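Local structure of arylalkylamine N-Acetyltransferase 2 (Aedes aegypti, 4FD6) at residues E34-A39 / Q203-D208. The protein probably catalyses acyl transfer from acyl-CoA donors, acetyl-CoA among them, to arylalkylamines such as dopamine and serotonin. Residues are numbered along the deposited sequence; the frame is centred on the assembly and turned at random.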
# COMPACT_ATOMS: atom_id res chain seq x y z
N GLU A 34 4.13 -3.45 -9.30
CA GLU A 34 4.46 -2.44 -8.29
C GLU A 34 5.94 -2.07 -8.44
O GLU A 34 6.77 -2.94 -8.67
CB GLU A 34 4.16 -3.01 -6.89
CG GLU A 34 4.30 -2.03 -5.73
CD GLU A 34 5.73 -1.89 -5.22
OE1 GLU A 34 6.50 -2.87 -5.29
OE2 GLU A 34 6.09 -0.79 -4.73
N PRO A 35 6.28 -0.77 -8.34
CA PRO A 35 7.64 -0.31 -8.67
C PRO A 35 8.81 -1.08 -8.01
O PRO A 35 9.78 -1.46 -8.69
CB PRO A 35 7.64 1.17 -8.24
CG PRO A 35 6.25 1.51 -7.86
CD PRO A 35 5.34 0.36 -8.17
N LEU A 36 8.74 -1.30 -6.70
CA LEU A 36 9.83 -1.98 -6.00
C LEU A 36 9.82 -3.48 -6.29
O LEU A 36 10.87 -4.07 -6.53
CB LEU A 36 9.77 -1.72 -4.50
CG LEU A 36 9.91 -0.27 -4.02
CD1 LEU A 36 9.88 -0.20 -2.51
CD2 LEU A 36 11.19 0.34 -4.57
N ASN A 37 8.65 -4.10 -6.28
CA ASN A 37 8.56 -5.52 -6.63
C ASN A 37 9.19 -5.75 -8.00
O ASN A 37 9.96 -6.68 -8.20
CB ASN A 37 7.11 -6.01 -6.65
CG ASN A 37 6.47 -5.97 -5.29
OD1 ASN A 37 7.15 -5.82 -4.27
ND2 ASN A 37 5.14 -6.14 -5.24
N LYS A 38 8.84 -4.88 -8.94
CA LYS A 38 9.34 -4.99 -10.30
C LYS A 38 10.85 -4.82 -10.36
O LYS A 38 11.55 -5.58 -11.06
CB LYS A 38 8.66 -3.97 -11.21
CG LYS A 38 8.99 -4.15 -12.69
CD LYS A 38 8.45 -3.01 -13.54
CE LYS A 38 6.95 -2.94 -13.46
NZ LYS A 38 6.39 -1.84 -14.30
N ALA A 39 11.36 -3.83 -9.63
CA ALA A 39 12.79 -3.53 -9.63
C ALA A 39 13.66 -4.72 -9.21
O ALA A 39 14.80 -4.87 -9.65
CB ALA A 39 13.07 -2.33 -8.74
N GLN A 203 22.64 1.43 -7.21
CA GLN A 203 21.27 1.46 -6.71
C GLN A 203 20.80 0.08 -6.26
O GLN A 203 21.08 -0.92 -6.91
CB GLN A 203 20.31 2.01 -7.77
CG GLN A 203 20.41 3.51 -7.98
CD GLN A 203 19.53 4.01 -9.10
OE1 GLN A 203 19.97 4.78 -9.95
NE2 GLN A 203 18.26 3.58 -9.10
N ILE A 204 20.08 0.04 -5.14
CA ILE A 204 19.44 -1.18 -4.68
C ILE A 204 18.20 -1.45 -5.53
O ILE A 204 17.92 -2.59 -5.91
CB ILE A 204 19.07 -1.09 -3.18
CG1 ILE A 204 20.35 -1.06 -2.33
CG2 ILE A 204 18.17 -2.26 -2.78
CD1 ILE A 204 20.13 -0.82 -0.85
N PHE A 205 17.45 -0.39 -5.82
CA PHE A 205 16.28 -0.48 -6.68
C PHE A 205 16.49 0.38 -7.92
O PHE A 205 16.54 1.61 -7.82
CB PHE A 205 15.03 0.02 -5.96
CG PHE A 205 14.70 -0.76 -4.71
CD1 PHE A 205 14.15 -2.03 -4.79
CD2 PHE A 205 14.94 -0.22 -3.46
CE1 PHE A 205 13.85 -2.75 -3.65
CE2 PHE A 205 14.65 -0.94 -2.31
CZ PHE A 205 14.10 -2.20 -2.41
N VAL A 206 16.58 -0.25 -9.08
CA VAL A 206 16.56 0.49 -10.33
C VAL A 206 15.12 0.49 -10.83
O VAL A 206 14.57 -0.55 -11.21
CB VAL A 206 17.51 -0.11 -11.39
CG1 VAL A 206 17.34 0.61 -12.73
CG2 VAL A 206 18.94 -0.03 -10.92
N VAL A 207 14.49 1.66 -10.80
CA VAL A 207 13.04 1.73 -10.96
C VAL A 207 12.63 2.42 -12.26
O VAL A 207 13.24 3.39 -12.67
CB VAL A 207 12.38 2.42 -9.74
CG1 VAL A 207 10.88 2.48 -9.91
CG2 VAL A 207 12.73 1.68 -8.45
N ASP A 208 11.59 1.91 -12.90
CA ASP A 208 11.15 2.46 -14.18
C ASP A 208 10.45 3.79 -14.00
O ASP A 208 9.66 3.95 -13.07
CB ASP A 208 10.21 1.48 -14.89
CG ASP A 208 10.92 0.23 -15.39
OD1 ASP A 208 10.22 -0.70 -15.83
OD2 ASP A 208 12.17 0.18 -15.33
O HOH W 1 10.15 -0.63 -11.32
O HOH W 2 16.82 -3.08 -8.99
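Leu36 meets Phe205 where the short helix 35-39 faces the loop segment 203-208. Methyl CD2 of Leu36 lies 3.8 Å from the centroid of the Phe205 ring and 17° off its normal, a CH-pi approach over the face, shifted from the ring centre toward CG. With chi2 at -178°, CD1 of Leu36 takes the position anti to CA, and the other branch, CD2, is the one turned onto the ring. On the opposite face sits CG2 of Ile204, so methyls sandwich the ring, while Ala39 CB reaches its edge, near the plane, 4.1 Å from CD1 of Phe205. The two branches of Val207 divide the rest: with CG1 anti to the backbone N, CG1 meets Pro35 CB at 3.9 Å and CG2 turns to Ala39 CB. Ile108 and Leu111 of helix 103-116 also touch Phe205, joining the loop to a third element.

The polar links between the two backbones are made by water. One molecule donates to Pro35 O at 2.8 Å and accepts a weak bond from Asp208 N; a second donates to Ala39 O and accepts from Val206 N, also at 2.8 Å.

Charge probably contributes less. Lys38 NZ stands 4.3 Å from Asp208 OD1, beyond a salt bridge, and Lys38 NZ forms its salt bridge with Asp33 OD1. Within the helix segment, Glu34 acts as N-cap: its OE1 takes the N-H of Asn37 with an N-H...O angle of 168°, nearly along the C-O axis, and OE2 accepts a weak bond from Leu36 N and is hydrogen-bonded with Thr172 OG1.

This loop between strands 186-192 and 213-220 of the GNAT fold therefore meets the helix through methyl groups and one aromatic ring packed against each other, with water bridging main-chain groups of the two segments; direct electrostatic attraction is probably a minor part of their association.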